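D-glyceraldehyde dehydrogenase (NADP(+)) (Thermoplasma acidophilum, PDB 5IZD) catalyses the NADP-dependent oxidation of D-glyceraldehyde to (R)-glycerate in the non-phosphorylated Entner-Doudoroff pathway, working as a homotetramer built as a dimer of dimers. Local coordinates at residues I212-K217 against M234-A239; N219-T224 against N240-I245. All blocks are in the same frame, centred on the assembly; numbering follows the deposited sequence.

Contact 1. Residues I212-K217 against M234-A239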
loop_
_atom_site.group_PDB
_atom_site.type_symbol
_atom_site.label_atom_id
_atom_site.label_comp_id
_atom_site.label_asym_id
_atom_site.label_seq_id
_atom_site.Cartn_x
_atom_site.Cartn_y
_atom_site.Cartn_z
ATOM N N ILE A 212 14.446 11.394 -31.182
ATOM C CA ILE A 212 13.930 10.248 -30.419
ATOM C C ILE A 212 12.928 10.729 -29.362
ATOM O O ILE A 212 11.835 10.185 -29.221
ATOM C CB ILE A 212 15.038 9.437 -29.686
ATOM C CG1 ILE A 212 16.121 8.908 -30.620
ATOM C CG2 ILE A 212 14.472 8.164 -29.086
ATOM C CD1 ILE A 212 17.419 8.511 -29.906
ATOM N N VAL A 213 13.304 11.760 -28.622
ATOM C CA VAL A 213 12.470 12.177 -27.500
ATOM C C VAL A 213 11.154 12.818 -27.913
ATOM O O VAL A 213 10.167 12.593 -27.246
ATOM C CB VAL A 213 13.180 13.067 -26.480
ATOM C CG1 VAL A 213 14.466 12.402 -25.976
ATOM C CG2 VAL A 213 13.478 14.427 -27.031
ATOM N N GLU A 214 11.128 13.621 -28.968
ATOM C CA GLU A 214 9.844 14.250 -29.367
ATOM C C GLU A 214 8.870 13.424 -30.265
ATOM O O GLU A 214 7.795 13.890 -30.565
ATOM C CB GLU A 214 10.112 15.607 -29.969
ATOM C CG GLU A 214 10.828 15.552 -31.282
ATOM C CD GLU A 214 11.338 16.909 -31.731
ATOM O OE1 GLU A 214 11.768 16.969 -32.907
ATOM O OE2 GLU A 214 11.270 17.913 -30.970
ATOM N N HIS A 215 9.252 12.206 -30.647
ATOM C CA HIS A 215 8.532 11.342 -31.586
ATOM C C HIS A 215 7.084 11.067 -31.115
ATOM O O HIS A 215 6.889 10.719 -29.959
ATOM C CB HIS A 215 9.302 10.012 -31.703
ATOM C CG HIS A 215 8.934 9.187 -32.890
ATOM N ND1 HIS A 215 7.785 8.439 -32.935
ATOM C CD2 HIS A 215 9.583 8.941 -34.053
ATOM C CE1 HIS A 215 7.714 7.796 -34.088
ATOM N NE2 HIS A 215 8.802 8.068 -34.778
ATOM N N LYS A 216 6.114 11.180 -32.019
ATOM C CA LYS A 216 4.676 11.118 -31.692
ATOM C C LYS A 216 4.267 9.842 -30.933
ATOM O O LYS A 216 3.292 9.867 -30.152
ATOM C CB LYS A 216 3.783 11.296 -32.961
ATOM C CG LYS A 216 3.919 12.637 -33.714
ATOM N N LYS A 217 4.998 8.748 -31.154
ATOM C CA LYS A 217 4.688 7.425 -30.574
ATOM C C LYS A 217 5.369 7.068 -29.227
ATOM O O LYS A 217 5.109 6.010 -28.669
ATOM C CB LYS A 217 5.033 6.321 -31.602
ATOM C CG LYS A 217 4.363 6.499 -32.979
ATOM C CD LYS A 217 4.740 5.374 -33.924
ATOM C CE LYS A 217 3.887 5.407 -35.184
ATOM N NZ LYS A 217 4.092 4.088 -35.825
ATOM N N MET A 234 12.951 17.613 -21.341
ATOM C CA MET A 234 11.690 18.088 -20.856
ATOM C C MET A 234 11.045 19.069 -21.811
ATOM O O MET A 234 9.833 19.003 -22.031
ATOM C CB MET A 234 11.855 18.709 -19.441
ATOM C CG MET A 234 10.581 18.962 -18.707
ATOM S SD MET A 234 10.909 19.358 -16.958
ATOM C CE MET A 234 9.316 20.031 -16.532
ATOM N N GLN A 235 11.814 19.996 -22.363
ATOM C CA GLN A 235 11.258 20.930 -23.362
ATOM C C GLN A 235 10.723 20.210 -24.620
ATOM O O GLN A 235 9.609 20.495 -25.062
ATOM C CB GLN A 235 12.307 21.935 -23.794
ATOM C CG GLN A 235 12.691 22.937 -22.716
ATOM C CD GLN A 235 14.064 23.524 -23.008
ATOM O OE1 GLN A 235 14.613 23.299 -24.073
ATOM N NE2 GLN A 235 14.633 24.248 -22.042
ATOM N N LYS A 236 11.523 19.276 -25.173
ATOM C CA LYS A 236 11.133 18.522 -26.370
ATOM C C LYS A 236 9.947 17.590 -26.150
ATOM O O LYS A 236 9.072 17.510 -27.023
ATOM C CB LYS A 236 12.297 17.724 -26.959
ATOM C CG LYS A 236 13.480 18.545 -27.384
ATOM C CD LYS A 236 13.083 19.675 -28.303
ATOM C CE LYS A 236 14.322 20.287 -28.933
ATOM N NZ LYS A 236 13.921 21.555 -29.599
ATOM N N ALA A 237 9.914 16.895 -25.015
ATOM C CA ALA A 237 8.808 16.017 -24.679
ATOM C C ALA A 237 7.491 16.751 -24.388
ATOM O O ALA A 237 6.452 16.095 -24.146
ATOM C CB ALA A 237 9.151 15.137 -23.491
ATOM N N SER A 238 7.508 18.080 -24.374
ATOM C CA SER A 238 6.256 18.825 -24.389
ATOM C C SER A 238 5.423 18.460 -25.636
ATOM O O SER A 238 4.223 18.507 -25.584
ATOM C CB SER A 238 6.498 20.328 -24.243
ATOM O OG SER A 238 6.871 20.959 -25.458
ATOM N N ALA A 239 6.069 18.047 -26.737
ATOM C CA ALA A 239 5.349 17.604 -27.942
ATOM C C ALA A 239 4.464 16.357 -27.786
ATOM O O ALA A 239 3.512 16.220 -28.483
ATOM C CB ALA A 239 6.309 17.387 -29.084
HETATM O O HOH W 1 9.292 19.243 -29.116
#
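Glu214 and Lys236 bring together the C-terminal parts of helices 205-214 and 227-236, two neighbouring helices of the Rossmann-like coenzyme-binding domain of an aldehyde dehydrogenase. Their side chains lie side by side and point the same way, so the contact is made by the aliphatic flank of the lysine: Glu214 OE2 is 3.7 Å from Lys236 CD. The charged ends stay further apart, with Glu214 OE2 4.7 Å from Lys236 NZ, a spacing at which attraction is probably felt without a direct salt bridge. A water links the carboxylate to the lysine's backbone instead, donating to Glu214 OE2 at 3.0 Å and to Lys236 O at 2.7 Å. The glutamate carboxylate is thereby tied to the backbone of 234-239 through one water. With Glu214 CG between its own backbone N and carbonyl carbon (chi1 68°) and the chain extended beyond, the carboxylate runs out beside the lysine.

Val213 supplies the apolar half. Its CG2 presses on Lys236 CB at 3.5 Å, the two side chains crossing at a slant, while Lys236 bends at chi2 (-52°) and its end leads away from this segment. Val213 also touches the bound NADP, and its side chain packs on Leu145 and Ile221 of the sheet beneath, so it lies between coenzyme, sheet and the neighbouring helix. Ser238 OG bonds Gln235 NE2 of the second subunit, and the reciprocal pair forms as well. The CA atoms of the two segments come nearest at Glu214 CA and Ala237 CA, 5.1 Å apart, and beyond that point Ala239 CB rests 4.1 Å from Glu214 O.

Contact 2. Residues N219-T224 against N240-I245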
loop_
_atom_site.group_PDB
_atom_site.type_symbol
_atom_site.label_atom_id
_atom_site.label_comp_id
_atom_site.label_asym_id
_atom_site.label_seq_id
_atom_site.Cartn_x
_atom_site.Cartn_y
_atom_site.Cartn_z
ATOM N N ASN A 219 5.979 7.064 -25.348
ATOM C CA ASN A 219 5.071 7.300 -24.211
ATOM C C ASN A 219 5.753 7.671 -22.891
ATOM O O ASN A 219 5.124 8.300 -21.995
ATOM C CB ASN A 219 4.207 6.058 -24.007
ATOM C CG ASN A 219 3.381 5.698 -25.245
ATOM O OD1 ASN A 219 3.517 4.601 -25.793
ATOM N ND2 ASN A 219 2.543 6.624 -25.701
ATOM N N LEU A 220 7.022 7.256 -22.758
ATOM C CA LEU A 220 7.775 7.427 -21.518
ATOM C C LEU A 220 9.282 7.521 -21.869
ATOM O O LEU A 220 9.788 6.847 -22.804
ATOM C CB LEU A 220 7.481 6.296 -20.536
ATOM C CG LEU A 220 8.113 6.349 -19.129
ATOM C CD1 LEU A 220 7.331 5.490 -18.172
ATOM C CD2 LEU A 220 9.564 5.791 -19.215
ATOM N N ILE A 221 9.935 8.470 -21.223
ATOM C CA ILE A 221 11.380 8.679 -21.318
ATOM C C ILE A 221 11.991 8.505 -19.933
ATOM O O ILE A 221 11.612 9.204 -18.957
ATOM C CB ILE A 221 11.720 10.053 -21.915
ATOM C CG1 ILE A 221 11.227 10.101 -23.376
ATOM C CG2 ILE A 221 13.243 10.255 -21.996
ATOM C CD1 ILE A 221 10.970 11.480 -23.906
ATOM N N THR A 222 12.910 7.556 -19.847
ATOM C CA THR A 222 13.704 7.310 -18.677
ATOM C C THR A 222 15.175 7.644 -18.985
ATOM O O THR A 222 15.747 7.103 -19.944
ATOM C CB THR A 222 13.503 5.890 -18.116
ATOM O OG1 THR A 222 14.246 5.771 -16.898
ATOM C CG2 THR A 222 13.906 4.771 -19.058
ATOM N N MET A 223 15.756 8.578 -18.235
ATOM C CA MET A 223 17.051 9.189 -18.619
ATOM C C MET A 223 17.852 9.533 -17.393
ATOM O O MET A 223 17.283 9.947 -16.359
ATOM C CB MET A 223 16.859 10.451 -19.475
ATOM C CG MET A 223 18.107 11.260 -19.728
ATOM S SD MET A 223 18.460 12.538 -18.510
ATOM C CE MET A 223 19.816 13.471 -19.236
ATOM N N THR A 224 19.167 9.387 -17.509
ATOM C CA THR A 224 20.067 9.822 -16.463
ATOM C C THR A 224 21.223 10.528 -17.163
ATOM O O THR A 224 21.634 10.075 -18.211
ATOM C CB THR A 224 20.508 8.641 -15.581
ATOM O OG1 THR A 224 19.381 8.092 -14.886
ATOM C CG2 THR A 224 21.579 9.037 -14.560
ATOM N N ASN A 240 4.815 15.416 -26.936
ATOM C CA ASN A 240 4.055 14.178 -26.822
ATOM C C ASN A 240 3.549 13.933 -25.411
ATOM O O ASN A 240 2.925 12.923 -25.177
ATOM C CB ASN A 240 4.910 12.981 -27.303
ATOM C CG ASN A 240 6.283 12.921 -26.624
ATOM O OD1 ASN A 240 6.479 13.495 -25.549
ATOM N ND2 ASN A 240 7.253 12.238 -27.269
ATOM N N MET A 241 3.842 14.833 -24.483
ATOM C CA MET A 241 3.512 14.648 -23.076
ATOM C C MET A 241 4.012 13.324 -22.517
ATOM O O MET A 241 3.389 12.753 -21.625
ATOM C CB MET A 241 1.984 14.814 -22.833
ATOM C CG MET A 241 1.561 16.253 -22.889
ATOM S SD MET A 241 2.029 17.100 -21.361
ATOM C CE MET A 241 2.223 18.740 -22.045
ATOM N N ALA A 242 5.172 12.871 -22.983
ATOM C CA ALA A 242 5.739 11.675 -22.410
ATOM C C ALA A 242 5.892 11.829 -20.887
ATOM O O ALA A 242 6.161 12.923 -20.390
ATOM C CB ALA A 242 7.064 11.309 -23.068
ATOM N N LYS A 243 5.640 10.740 -20.164
ATOM C CA LYS A 243 6.029 10.592 -18.807
ATOM C C LYS A 243 7.559 10.622 -18.723
ATOM O O LYS A 243 8.276 9.931 -19.512
ATOM C CB LYS A 243 5.443 9.281 -18.265
ATOM C CG LYS A 243 6.016 8.704 -16.966
ATOM C CD LYS A 243 5.953 9.640 -15.843
ATOM C CE LYS A 243 6.580 9.013 -14.602
ATOM N NZ LYS A 243 5.754 7.950 -14.023
ATOM N N LEU A 244 8.065 11.469 -17.819
ATOM C CA LEU A 244 9.516 11.655 -17.643
ATOM C C LEU A 244 10.036 11.036 -16.344
ATOM O O LEU A 244 9.431 11.218 -15.228
ATOM C CB LEU A 244 9.834 13.131 -17.690
ATOM C CG LEU A 244 9.525 13.800 -19.043
ATOM C CD1 LEU A 244 10.099 15.209 -19.087
ATOM C CD2 LEU A 244 10.022 13.049 -20.261
ATOM N N ILE A 245 11.112 10.249 -16.470
ATOM C CA ILE A 245 11.890 9.785 -15.318
ATOM C C ILE A 245 13.295 10.254 -15.626
ATOM O O ILE A 245 13.909 9.735 -16.604
ATOM C CB ILE A 245 11.888 8.267 -15.139
ATOM C CG1 ILE A 245 10.465 7.671 -15.002
ATOM C CG2 ILE A 245 12.777 7.891 -13.939
ATOM C CD1 ILE A 245 10.415 6.141 -15.152
#
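The parallel strand pair beside the NADP pocket joins 220-224 to 243-245, and Met223 and Thr224 at the end of the first strand touch the coenzyme. The strand axes approach to 4.8 Å with 10° between their directions. Ile221 is gripped twice: its N donates to Lys243 O at 2.8 Å, and its O accepts from Ile245 N at 2.7 Å. Lys243 N to Asn219 O and Met223 N to Ile245 O extend the pairing at its two ends, the former donor tilted from the carbonyl plane. With helix 227-236 between them in the chain, the strands form a beta-alpha-beta crossover of the Rossmann-like domain. On one face Leu220, Lys243, Thr222 and Ile245 meet. Leu220 CG is anti to the backbone N (chi1 -176°), and CD1 lies alongside Lys243 CG at 3.7 Å while CD2 reaches Ile245 CD1 at 4.2 Å. An alanine at Leu220 would probably open a gap beside Lys243 CG and Ile245 CD1, leaving the lysine chain freer to shift. Lys243 NZ continues to a salt bridge with Glu466, and Thr222 OG1 bonds Tyr467 OH. On the other face, toward helix 227-236, Leu244 CD2 packs on Ile221 CB at 3.8 Å and Ile221 CD1 meets Ala242 CB at 4.0 Å. Just before the second strand, Asn240 OD1 accepts from Ala242 N at 2.9 Å in an Asx turn, the donor standing above the carbonyl plane.

In the fold
The centres of the two contacts are about 8 Å apart, and their segments alternate along the chain: 212-217, 219-224, 234-239, then 240-245. Contact 1 joins helices 205-214 and 227-236, whereas contact 2 pairs strands 220-224 and 243-247 of the sheet they cover. Asn240 connects the layers: its ND2 probably hydrogen-bonds to Val213 O at 2.9 Å and to His215 O at 3.1 Å, bringing the end of the first helix to the turn before the second strand. Val213 O also lies 3.6 Å from Ile221 CD1. Both contacts touch NADP and the second subunit, so this part of the coenzyme-binding domain borders the cofactor and a subunit interface together.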